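Local coordinates for protein NADH oxidoreductase (Mesorhizobium loti, PDB 3PI7) that probably binds NADPH and acts as an oxidoreductase, perhaps an NADPH:quinone reductase, at residues T152-F157 / I305-K310; F168-G173 / L180-A185; K55-S60 / V138-G143; K101-K106 / C131-D136; V194-D199 / A203-I208. One frame throughout, in Å; residues are numbered along the deposited sequence.

Contact 1 of 5, residues T152-F157 / I305-K310; sequences TAIAMF and ILEAQK
Ile154 reaches out from helix 148-163 and sets its last carbon against the side of helix 298-313, where Ala308 receives it. The whole contact hangs on that one methyl: CD1 of Ile154 lies 3.9 Å from Ala308 CB and equally far from Ala308 N, so it rests partly on the methyl and partly on the backbone of the helix turn. Ile154 is nearly straight where it matters. CG1 stands beside its own backbone N (chi1 -70°) and CD1 continues the extended line (chi2 164°), which drives the tip across the gap, while CG2 hangs from the other side of CB. Ala308 does not look straight at its visitor; its CB bond lies across the approach, and the isoleucine slips in alongside it. Glu307, one residue earlier, does turn its CB bond toward helix 148-163, and its methylene CG borders the same methyl at 4.3 Å from Ile154 CD1. Its carboxylate takes no part here; OE2 has a long, weak ion pair with Arg316. No hydrogen bond crosses the contact. The two backbones stay well apart, with 7.9 Å between Ile154 CA and Ala308 CA, and Ile154 contributes more than half of the modest buried surface. Around this point the two helices have other partners. Ala153 and selenomethionine Met156 pack on Ile181 of helix 176-188, and Ala155 touches Trp293 of helix 290-296, whereas on helix 298-313 Ile305 and Gln309 lie against Ile132 of strand 131-133.

Contact 2 of 5, residues F168-G173 / L180-A185; sequences FVMTAG and LIIGLA
Phe168 and selenomethionine Met170 project from the first strand of a Rossmann-type beta-alpha-beta unit onto the helix that follows it, 176-188. The short strand and helix segments run almost antiparallel, at 163°, with their axes 11.1 Å apart. The ring of Phe168 meets two residues one helical turn apart: Ala185 CB sits at its edge, near the ring plane, 3.7 Å from CE1, while Ile181 CG2 comes in at a slant, 3.7 Å from CE2. Two residues along the strand, Met170 lays its selenium by Ile181 (SE to CG2 3.8 Å), and its CE presses on Ile182, 3.6 Å from CG1. The bend at the end of the Met170 chain (chi3 -68°) swings the methyl onto Ile182 while it still borders Ile181, and the SE itself lies at the edge of the Phe168 ring. Replacing Phe168 by an alanine would probably open a gap beside Ala185 and Ile181 CG2 and let the methyl end of Met170 move more freely.

A second shell holds these groups in place. Val160 of helix 148-163 and Pro192 back the phenylalanine, and Val194 and Leu238 flank Met170 from the adjacent strands. Past the strand end, in the loop that leads to the helix, the carbonyl O of Gly173 lies 4.1 Å from Ile182 CD1.

Contact 3 of 5, residues K55-S60 / V138-G143; sequences KVNLAS and VRDEDG
Asn57 and Leu58 form a classic beta bulge opposite Val88, at the corner where the chain passes from strand 51-56 to strand 58-60, and both side chains point from it toward the short helix 140-143. Asn57 holds its CG anti to the backbone N (chi1 179°), which carries the amide out to Asp140. There ND2 comes to 3.5 Å from Asp140 CB and 3.6 Å from Asp140 CG. The amide and carboxylate planes stand nearly perpendicular, 84° apart, and the two side chains cross at about a right angle. This is contact without a hydrogen bond: ND2 lies nearest to CB and CG of Asp140, with the carboxylate oxygens farther off, while Asp140 OD1 is engaged in a salt bridge with Arg107. Leu58 works on the next residue, its CD1 4.1 Å from Glu141 CA and 4.2 Å from Glu141 CG, a loose apolar touch on the backbone and the methylene of a residue whose CB bond points away. All four of these side chains are modelled in two conformers, so the details hold for one of them.

The helix starts just after Arg139, which occupies the N-cap position; its carbonyl O accepts from both Asp142 N and Gly143 N, each at 3.3 Å. At the end of strand 58-60, Ser60 OG bonds to Ala144 O. The surroundings are those of a GroES-like domain: a bulged strand corner in a curled, mostly antiparallel sheet, touched here at its bulge by the short helix that leads on toward helix 148-163.

Contact 4 of 5, residues K101-K106 / C131-D136; sequences KSLVGK and CIPLLD
Apolar touches make this contact, and Leu103 carries most of them. Its CD2 lies 3.7 Å from Pro133 CG, the leucine and the proline crossing at about a right angle, while the other methyl, CD1, stands 4.1 Å from Cys131 CB. With CG beside its backbone N (chi1 -71°), Leu103 spreads its fork over two alternate residues of the strand, both of which point their CB bonds toward it. Lys106 adds a looser touch from its aliphatic part, CD to Pro133 CB at 4.3 Å.

In fold terms segment 101-106 packs on strand 131-133 in the GroES-like domain, where that strand pairs antiparallel with 107-111. A type II beta turn from Leu103 to Lys106 leads into strand 107-111, with Gly105 at a positive phi of 96° that suits this turn.

The hydrogen bonds lie within segment 101-106 and not across to 131-136. Lys106 N closes the turn on Leu103 O at 2.9 Å. The lysine side chain doubles back to give NZ to Ser102 O, 2.8 Å away, with a C=O...N angle of 147° and the donor tilted 33° from the carbonyl plane. Pro133 O has its partner on helix 298-313, Gln309 NE2.

Contact 5 of 5, residues V194-D199 / A203-I208; sequences VTVRRD and ALLKDI
Asp199 O receives a hydrogen bond from a water at 2.7 Å, and the same water accepts one from Ala203 N at 3.0 Å. This bridge ties the loop after strand 191-196 to the first turn of helix 202-208 without any direct hydrogen bond between the two segments. The CB bond of Asp199 points away from the helix, and its OD1 bonds to Asn215 ND2.

Deeper in, Leu205 takes over, and its CD1 does all the touching. Val196 CG1 is pressed to 3.4 Å from it, shorter than ordinary van der Waals contact, as the two side chains slide past each other in opposite directions. Val194 CG2 meets the same methyl at an easier 3.9 Å, the valine and leucine side chains crossing at a slant; chi1 of -54° sets CG1 of Val194 beside the backbone N, and this places CG2, the branch that touches, between that N and the carbonyl carbon.

Strand, helix and the following strand 212-215 form the second beta-alpha-beta unit of the Rossmann domain. The end of this second strand is where NADP-binding members of the fold usually hold the adenosine end of the cofactor, so a similar role is possible for the loop that follows it here, although no cofactor is bound in this model. Val213 of strand 212-215 touches Val194, Val196 and Leu205 alike. Lys179 and Ile182 of helix 176-188 also touch Leu205.

In the fold
Two domains share these contacts. Contacts 3 and 4, with centres about 13 Å apart, belong to the GroES-like part and reach the same curled sheet; contacts 2 and 5, about 10 Å between centres, belong to the Rossmann part, where strands 167-170 and 191-196 are neighbours. Contact 1 lies between the pairs and touches contacts 2, 3 and 4. Along the chain contact 4 is nested inside contact 3, and contacts 2 and 5 follow each other inside the loop closed by contact 1. Contacts 4 and 5 lie on opposite sides of the chain's centre, about 37 Å between centres. Helix 298-313 touches both strand 131-133 and helix 148-163, and so joins the GroES-like part to the Rossmann domain.

Contact 1 of 5, residues T152-F157 / I305-K310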
# COMPACT_ATOMS: atom_id res chain seq x y z
N THR A 152 17.52 11.91 3.14
CA THR A 152 16.12 11.51 3.02
C THR A 152 15.39 12.49 2.12
O THR A 152 14.55 12.06 1.31
CB THR A 152 15.45 11.47 4.41
OG1 THR A 152 16.22 10.62 5.25
CG2 THR A 152 14.01 10.97 4.36
N ALA A 153 15.72 13.80 2.23
CA ALA A 153 15.05 14.80 1.39
C ALA A 153 15.37 14.57 -0.07
O ALA A 153 14.48 14.66 -0.91
CB ALA A 153 15.46 16.22 1.78
N ILE A 154 16.63 14.31 -0.38
CA ILE A 154 17.01 14.07 -1.77
C ILE A 154 16.32 12.83 -2.28
O ILE A 154 15.72 12.86 -3.34
CB ILE A 154 18.55 13.99 -1.90
CG1 ILE A 154 19.15 15.40 -1.65
CG2 ILE A 154 18.98 13.42 -3.31
CD1 ILE A 154 20.68 15.40 -1.36
N ALA A 155 16.41 11.74 -1.51
CA ALA A 155 15.85 10.48 -1.98
C ALA A 155 14.33 10.56 -2.17
O ALA A 155 13.82 10.07 -3.17
CB ALA A 155 16.20 9.38 -1.01
N MSE A 156 13.61 11.19 -1.24
CA MSE A 156 12.15 11.26 -1.34
C MSE A 156 11.71 12.31 -2.35
O MSE A 156 10.75 12.08 -3.06
CB MSE A 156 11.52 11.50 0.04
CG MSE A 156 11.69 10.27 0.94
SE MSE A 156 10.43 10.20 2.46
CE MSE A 156 10.65 12.00 2.81
N PHE A 157 12.44 13.41 -2.48
CA PHE A 157 12.08 14.37 -3.50
C PHE A 157 12.28 13.74 -4.90
O PHE A 157 11.51 14.05 -5.81
CB PHE A 157 12.82 15.69 -3.33
CG PHE A 157 12.34 16.70 -4.34
CD1 PHE A 157 11.02 17.14 -4.33
CD2 PHE A 157 13.20 17.19 -5.32
CE1 PHE A 157 10.56 18.04 -5.30
CE2 PHE A 157 12.75 18.11 -6.26
CZ PHE A 157 11.42 18.51 -6.26
N ILE A 305 25.12 12.06 -1.69
CA ILE A 305 26.09 12.53 -0.69
C ILE A 305 26.85 13.72 -1.28
O ILE A 305 26.99 14.74 -0.60
CB ILE A 305 27.04 11.39 -0.26
CG1 ILE A 305 26.31 10.36 0.61
CG2 ILE A 305 28.35 11.90 0.40
CD1 ILE A 305 27.03 8.98 0.75
N LEU A 306 27.24 13.63 -2.58
CA LEU A 306 27.96 14.72 -3.24
C LEU A 306 27.06 15.93 -3.40
O LEU A 306 27.54 17.04 -3.21
CB LEU A 306 28.55 14.31 -4.60
CG LEU A 306 29.71 13.27 -4.58
CD1 LEU A 306 29.90 12.65 -5.95
CD2 LEU A 306 31.05 13.91 -4.12
N GLU A 307 25.77 15.73 -3.71
CA GLU A 307 24.80 16.83 -3.88
C GLU A 307 24.49 17.51 -2.54
O GLU A 307 24.36 18.73 -2.51
CB GLU A 307 23.50 16.32 -4.54
CG GLU A 307 22.42 17.37 -4.77
CD GLU A 307 22.71 18.46 -5.79
OE1 GLU A 307 23.63 18.29 -6.63
OE2 GLU A 307 21.98 19.48 -5.78
N ALA A 308 24.34 16.72 -1.44
CA ALA A 308 24.05 17.25 -0.12
C ALA A 308 25.23 18.12 0.34
O ALA A 308 24.99 19.26 0.71
CB ALA A 308 23.81 16.12 0.87
N GLN A 309 26.47 17.59 0.30
CA GLN A 309 27.64 18.36 0.72
C GLN A 309 27.82 19.59 -0.19
O GLN A 309 28.02 20.68 0.35
CB GLN A 309 28.93 17.52 0.78
CG GLN A 309 30.16 18.35 1.18
CD GLN A 309 31.07 17.77 2.23
OE1 GLN A 309 31.63 18.50 3.05
NE2 GLN A 309 31.35 16.48 2.14
N LYS A 310 27.68 19.44 -1.54
CA LYS A 310 27.79 20.57 -2.46
C LYS A 310 26.81 21.70 -2.06
O LYS A 310 27.22 22.86 -2.07
CB LYS A 310 27.57 20.14 -3.92
CG LYS A 310 27.78 21.25 -4.96

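Contact 2 of 5, residues F168-G173 / L180-A185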
# COMPACT_ATOMS: atom_id res chain seq x y z
N PHE A 168 2.51 17.80 -4.56
CA PHE A 168 2.71 16.61 -3.75
C PHE A 168 2.34 16.98 -2.32
O PHE A 168 2.19 18.16 -2.01
CB PHE A 168 4.13 16.06 -3.90
CG PHE A 168 5.19 16.94 -3.31
CD1 PHE A 168 5.65 18.07 -4.00
CD2 PHE A 168 5.71 16.68 -2.04
CE1 PHE A 168 6.66 18.86 -3.47
CE2 PHE A 168 6.71 17.50 -1.50
CZ PHE A 168 7.14 18.61 -2.20
N VAL A 169 2.08 15.98 -1.49
CA VAL A 169 1.58 16.24 -0.14
C VAL A 169 2.56 15.74 0.91
O VAL A 169 3.16 14.68 0.75
CB VAL A 169 0.16 15.60 0.07
CG1 VAL A 169 -0.44 15.98 1.42
CG2 VAL A 169 -0.79 15.98 -1.05
N MSE A 170 2.61 16.47 2.04
CA MSE A 170 3.43 16.05 3.18
C MSE A 170 2.73 16.37 4.47
O MSE A 170 2.24 17.47 4.64
CB MSE A 170 4.80 16.76 3.17
CG MSE A 170 5.68 16.27 2.06
SE MSE A 170 7.46 16.94 2.21
CE MSE A 170 7.09 18.82 1.86
N THR A 171 2.69 15.39 5.38
CA THR A 171 2.24 15.67 6.75
C THR A 171 3.46 16.13 7.57
O THR A 171 4.61 15.92 7.15
CB THR A 171 1.57 14.48 7.39
OG1 THR A 171 2.37 13.33 7.17
CG2 THR A 171 0.19 14.27 6.92
N ALA A 172 3.24 16.73 8.76
CA ALA A 172 4.30 17.26 9.64
C ALA A 172 5.10 18.29 8.86
O ALA A 172 6.32 18.22 8.78
CB ALA A 172 5.22 16.14 10.15
N GLY A 173 4.37 19.20 8.22
CA GLY A 173 4.95 20.22 7.36
C GLY A 173 6.04 21.07 7.97
O GLY A 173 6.95 21.51 7.26
N LEU A 180 13.39 20.99 4.21
CA LEU A 180 14.40 20.76 3.17
C LEU A 180 13.73 20.39 1.83
O LEU A 180 14.15 20.83 0.76
CB LEU A 180 15.36 19.63 3.58
CG LEU A 180 16.36 19.92 4.71
CD1 LEU A 180 17.09 18.68 5.08
CD2 LEU A 180 17.32 21.02 4.35
N ILE A 181 12.70 19.53 1.88
CA ILE A 181 11.99 19.10 0.67
C ILE A 181 11.27 20.28 0.05
O ILE A 181 11.31 20.43 -1.17
CB ILE A 181 11.04 17.90 0.95
CG1 ILE A 181 11.90 16.71 1.40
CG2 ILE A 181 10.22 17.52 -0.34
CD1 ILE A 181 11.14 15.47 1.84
N ILE A 182 10.65 21.13 0.88
CA ILE A 182 9.94 22.32 0.38
C ILE A 182 10.94 23.19 -0.44
O ILE A 182 10.60 23.61 -1.55
CB ILE A 182 9.24 23.12 1.52
CG1 ILE A 182 8.03 22.34 2.07
CG2 ILE A 182 8.76 24.48 0.99
CD1 ILE A 182 7.47 22.82 3.42
N GLY A 183 12.15 23.40 0.10
CA GLY A 183 13.23 24.14 -0.56
C GLY A 183 13.60 23.58 -1.92
O GLY A 183 13.64 24.31 -2.91
N LEU A 184 13.82 22.26 -1.99
CA LEU A 184 14.08 21.54 -3.25
C LEU A 184 12.94 21.72 -4.24
O LEU A 184 13.17 21.90 -5.44
CB LEU A 184 14.24 20.03 -2.98
CG LEU A 184 15.50 19.57 -2.25
CD1 LEU A 184 15.42 18.08 -1.90
CD2 LEU A 184 16.77 19.84 -3.09
N ALA A 185 11.70 21.58 -3.76
CA ALA A 185 10.51 21.71 -4.57
C ALA A 185 10.42 23.09 -5.19
O ALA A 185 10.18 23.19 -6.38
CB ALA A 185 9.28 21.45 -3.71

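Contact 3 of 5, residues K55-S60 / V138-G143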
# COMPACT_ATOMS: atom_id res chain seq x y z
N LYS A 55 35.45 11.36 17.81
CA LYS A 55 35.35 12.30 18.90
C LYS A 55 34.26 13.25 18.49
O LYS A 55 34.46 14.03 17.57
CB LYS A 55 36.70 13.03 19.13
CG LYS A 55 36.62 13.98 20.31
CD LYS A 55 37.91 14.79 20.57
CE LYS A 55 37.74 15.45 21.93
NZ LYS A 55 39.06 15.83 22.54
N VAL A 56 33.08 13.14 19.13
CA VAL A 56 31.91 13.89 18.74
C VAL A 56 32.00 15.35 19.11
O VAL A 56 32.22 15.69 20.28
CB VAL A 56 30.62 13.26 19.36
CG1 VAL A 56 29.39 13.97 18.84
CG2 VAL A 56 30.54 11.76 19.06
N ASN A 57 31.77 16.20 18.09
CA ASN A 57 31.74 17.64 18.28
C ASN A 57 30.30 18.07 18.57
O ASN A 57 30.06 18.79 19.54
CB ASN A 57 32.32 18.36 17.05
CG ASN A 57 32.28 19.86 17.18
OD1 ASN A 57 32.40 20.42 18.28
ND2 ASN A 57 32.18 20.55 16.07
N LEU A 58 29.34 17.62 17.74
CA LEU A 58 27.93 17.96 17.87
C LEU A 58 27.11 16.77 17.44
O LEU A 58 27.48 16.10 16.47
CB LEU A 58 27.56 19.18 16.98
CG LEU A 58 28.11 20.57 17.34
CD1 LEU A 58 27.92 21.54 16.18
CD2 LEU A 58 27.42 21.16 18.57
N ALA A 59 26.01 16.49 18.12
CA ALA A 59 25.15 15.39 17.71
C ALA A 59 23.75 15.94 17.46
O ALA A 59 23.32 16.83 18.17
CB ALA A 59 25.14 14.29 18.78
N SER A 60 23.09 15.47 16.41
CA SER A 60 21.72 15.89 16.13
C SER A 60 20.74 15.12 16.97
O SER A 60 21.05 14.02 17.46
CB SER A 60 21.35 15.62 14.67
OG SER A 60 22.03 16.42 13.72
N VAL A 138 33.73 23.51 4.93
CA VAL A 138 32.35 23.31 5.39
C VAL A 138 32.27 23.54 6.91
O VAL A 138 33.20 23.17 7.63
CB VAL A 138 31.83 21.91 4.97
CG1 VAL A 138 30.70 21.41 5.87
CG2 VAL A 138 31.38 21.93 3.50
N ARG A 139 31.11 24.06 7.39
CA ARG A 139 30.85 24.31 8.80
C ARG A 139 30.61 23.05 9.53
O ARG A 139 29.97 22.14 9.00
CB ARG A 139 29.62 25.21 9.01
CG ARG A 139 29.90 26.69 8.75
N ASP A 140 31.05 23.02 10.79
CA ASP A 140 30.84 21.90 11.71
C ASP A 140 29.33 21.68 11.96
O ASP A 140 28.87 20.54 11.87
CB ASP A 140 31.59 22.15 13.04
CG ASP A 140 33.09 21.98 12.92
OD1 ASP A 140 33.53 21.02 12.23
OD2 ASP A 140 33.83 22.79 13.53
N GLU A 141 28.53 22.94 12.06
CA GLU A 141 27.09 22.90 12.35
C GLU A 141 26.28 22.28 11.19
O GLU A 141 25.16 21.80 11.38
CB GLU A 141 26.56 24.33 12.65
CG GLU A 141 27.09 24.94 13.94
CD GLU A 141 28.41 25.70 13.87
OE1 GLU A 141 29.16 25.53 12.88
OE2 GLU A 141 28.70 26.45 14.83
N ASP A 142 26.86 22.32 9.98
CA ASP A 142 26.21 21.76 8.78
C ASP A 142 26.46 20.23 8.78
O ASP A 142 25.55 19.43 8.48
CB ASP A 142 26.73 22.47 7.52
CG ASP A 142 26.21 23.90 7.41
OD1 ASP A 142 25.04 24.14 7.82
OD2 ASP A 142 26.98 24.78 6.93
N GLY A 143 27.65 19.85 9.23
CA GLY A 143 28.06 18.45 9.35
C GLY A 143 27.23 17.61 10.30
O GLY A 143 27.03 16.43 10.02

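Contact 4 of 5, residues K101-K106 / C131-D136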
# COMPACT_ATOMS: atom_id res chain seq x y z
N LYS A 101 41.24 3.07 8.35
CA LYS A 101 42.54 3.69 8.65
C LYS A 101 42.76 5.00 7.89
O LYS A 101 43.32 5.94 8.47
CB LYS A 101 43.70 2.72 8.37
CG LYS A 101 43.84 1.60 9.39
CD LYS A 101 44.15 2.11 10.80
CE LYS A 101 44.42 0.99 11.78
NZ LYS A 101 44.26 1.44 13.18
N SER A 102 42.30 5.09 6.64
CA SER A 102 42.48 6.29 5.82
C SER A 102 41.66 7.46 6.29
O SER A 102 41.96 8.61 5.95
CB SER A 102 42.14 5.98 4.36
OG SER A 102 43.11 5.08 3.85
N LEU A 103 40.61 7.19 7.08
CA LEU A 103 39.76 8.27 7.58
C LEU A 103 40.30 8.88 8.86
O LEU A 103 39.81 9.92 9.28
CB LEU A 103 38.34 7.75 7.82
CG LEU A 103 37.49 7.42 6.59
CD1 LEU A 103 36.11 6.89 7.05
CD2 LEU A 103 37.29 8.66 5.67
N VAL A 104 41.27 8.22 9.52
CA VAL A 104 41.76 8.75 10.81
C VAL A 104 42.28 10.19 10.65
O VAL A 104 43.06 10.49 9.74
CB VAL A 104 42.79 7.80 11.47
CG1 VAL A 104 43.31 8.37 12.77
CG2 VAL A 104 42.17 6.42 11.70
N GLY A 105 41.81 11.07 11.54
CA GLY A 105 42.17 12.49 11.53
C GLY A 105 41.16 13.35 10.82
O GLY A 105 41.21 14.58 10.95
N LYS A 106 40.26 12.74 10.02
CA LYS A 106 39.32 13.51 9.23
C LYS A 106 38.11 13.88 10.03
O LYS A 106 37.69 13.14 10.92
CB LYS A 106 38.93 12.75 7.94
CG LYS A 106 40.11 12.70 6.99
CD LYS A 106 39.83 11.94 5.70
CE LYS A 106 41.02 12.06 4.78
NZ LYS A 106 41.44 10.74 4.22
N CYS A 131 30.45 7.45 7.02
CA CYS A 131 31.07 8.74 7.29
C CYS A 131 31.21 9.53 6.06
O CYS A 131 31.50 8.99 5.00
CB CYS A 131 32.42 8.56 7.95
SG CYS A 131 32.32 7.78 9.57
N ILE A 132 31.05 10.84 6.19
CA ILE A 132 31.26 11.73 5.05
C ILE A 132 32.35 12.70 5.44
O ILE A 132 32.08 13.59 6.26
CB ILE A 132 29.96 12.48 4.63
CG1 ILE A 132 28.81 11.53 4.25
CG2 ILE A 132 30.25 13.53 3.56
CD1 ILE A 132 27.46 12.25 4.05
N PRO A 133 33.58 12.56 4.90
CA PRO A 133 34.61 13.54 5.23
C PRO A 133 34.14 14.90 4.75
O PRO A 133 33.64 15.05 3.62
CB PRO A 133 35.85 13.03 4.49
CG PRO A 133 35.55 11.56 4.20
CD PRO A 133 34.07 11.56 3.94
N LEU A 134 34.18 15.86 5.64
CA LEU A 134 33.69 17.14 5.22
C LEU A 134 34.76 17.90 4.49
O LEU A 134 35.96 17.76 4.80
CB LEU A 134 33.22 17.96 6.42
CG LEU A 134 32.18 17.33 7.34
CD1 LEU A 134 31.89 18.26 8.51
CD2 LEU A 134 30.90 17.01 6.59
N LEU A 135 34.33 18.70 3.51
CA LEU A 135 35.23 19.60 2.80
C LEU A 135 35.84 20.52 3.85
O LEU A 135 35.16 20.84 4.83
CB LEU A 135 34.42 20.39 1.76
CG LEU A 135 35.13 21.45 0.95
CD1 LEU A 135 36.08 20.83 -0.08
CD2 LEU A 135 34.14 22.31 0.25
N ASP A 136 37.13 20.86 3.71
CA ASP A 136 37.88 21.67 4.69
C ASP A 136 37.20 23.01 5.07
O ASP A 136 37.37 23.46 6.21
CB ASP A 136 39.30 21.95 4.16
CG ASP A 136 39.31 22.72 2.84
OD1 ASP A 136 38.72 22.21 1.85
OD2 ASP A 136 39.90 23.81 2.80

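Contact 5 of 5, residues V194-D199 / A203-I208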
# COMPACT_ATOMS: atom_id res chain seq x y z
N VAL A 194 1.24 21.02 2.48
CA VAL A 194 1.66 20.47 3.75
C VAL A 194 0.65 20.74 4.83
O VAL A 194 -0.08 21.71 4.75
CB VAL A 194 3.08 20.96 4.18
CG1 VAL A 194 4.12 20.71 3.07
CG2 VAL A 194 3.08 22.43 4.60
N THR A 195 0.61 19.87 5.82
CA THR A 195 -0.29 20.06 6.95
C THR A 195 0.50 20.43 8.21
O THR A 195 1.61 19.91 8.43
CB THR A 195 -1.17 18.83 7.21
OG1 THR A 195 -0.31 17.80 7.68
CG2 THR A 195 -1.97 18.37 5.96
N VAL A 196 -0.06 21.32 9.02
CA VAL A 196 0.49 21.76 10.32
C VAL A 196 -0.58 21.67 11.41
O VAL A 196 -1.75 21.50 11.10
CB VAL A 196 1.07 23.19 10.24
CG1 VAL A 196 2.23 23.26 9.27
CG2 VAL A 196 -0.00 24.21 9.88
N ARG A 197 -0.19 21.86 12.69
CA ARG A 197 -1.10 21.88 13.85
C ARG A 197 -1.22 23.30 14.43
O ARG A 197 -2.05 23.53 15.31
CB ARG A 197 -0.60 20.92 14.94
CG ARG A 197 -0.67 19.46 14.54
CD ARG A 197 -0.05 18.53 15.56
N ARG A 198 -0.38 24.24 13.94
CA ARG A 198 -0.34 25.62 14.43
C ARG A 198 -0.46 26.62 13.30
O ARG A 198 0.33 26.57 12.36
CB ARG A 198 0.99 25.88 15.18
CG ARG A 198 1.34 24.89 16.28
CD ARG A 198 2.80 24.98 16.67
NE ARG A 198 3.30 23.72 17.21
CZ ARG A 198 3.72 23.54 18.46
NH1 ARG A 198 3.71 24.56 19.32
NH2 ARG A 198 4.15 22.36 18.86
N ASP A 199 -1.39 27.58 13.43
CA ASP A 199 -1.56 28.66 12.45
C ASP A 199 -0.26 29.49 12.28
O ASP A 199 0.03 29.96 11.17
CB ASP A 199 -2.71 29.59 12.88
CG ASP A 199 -4.09 29.18 12.38
OD1 ASP A 199 -4.19 28.19 11.62
OD2 ASP A 199 -5.07 29.87 12.74
N ALA A 203 2.82 31.01 7.73
CA ALA A 203 3.66 32.00 7.07
C ALA A 203 5.07 31.48 6.79
O ALA A 203 5.55 31.65 5.66
CB ALA A 203 3.73 33.28 7.89
N LEU A 204 5.71 30.81 7.76
CA LEU A 204 7.08 30.38 7.51
C LEU A 204 7.17 29.31 6.44
O LEU A 204 8.12 29.33 5.66
CB LEU A 204 7.83 29.95 8.79
CG LEU A 204 7.52 28.60 9.45
CD1 LEU A 204 8.52 27.55 9.00
CD2 LEU A 204 7.68 28.73 10.98
N LEU A 205 6.20 28.38 6.42
CA LEU A 205 6.23 27.31 5.42
C LEU A 205 5.92 27.84 4.04
O LEU A 205 6.56 27.43 3.08
CB LEU A 205 5.32 26.13 5.80
CG LEU A 205 5.83 25.37 7.01
CD1 LEU A 205 4.88 24.31 7.44
CD2 LEU A 205 7.25 24.80 6.78
N LYS A 206 5.03 28.84 3.95
CA LYS A 206 4.74 29.46 2.67
C LYS A 206 5.95 30.25 2.19
O LYS A 206 6.25 30.25 0.99
CB LYS A 206 3.51 30.33 2.78
CG LYS A 206 2.23 29.53 2.63
CD LYS A 206 1.02 30.37 2.94
CE LYS A 206 -0.25 29.59 2.71
NZ LYS A 206 -1.46 30.37 3.07
N ASP A 207 6.69 30.87 3.13
CA ASP A 207 7.88 31.65 2.83
C ASP A 207 8.96 30.81 2.15
O ASP A 207 9.56 31.25 1.18
CB ASP A 207 8.45 32.28 4.11
CG ASP A 207 9.64 33.18 3.84
OD1 ASP A 207 9.46 34.20 3.12
OD2 ASP A 207 10.75 32.86 4.32
N ILE A 208 9.15 29.57 2.61
CA ILE A 208 10.19 28.72 2.04
C ILE A 208 9.71 28.01 0.75
O ILE A 208 10.52 27.38 0.07
CB ILE A 208 10.76 27.73 3.08
CG1 ILE A 208 9.66 26.94 3.78
CG2 ILE A 208 11.64 28.49 4.10
CD1 ILE A 208 10.11 25.66 4.31
O HOH W 1 1.68 31.92 10.31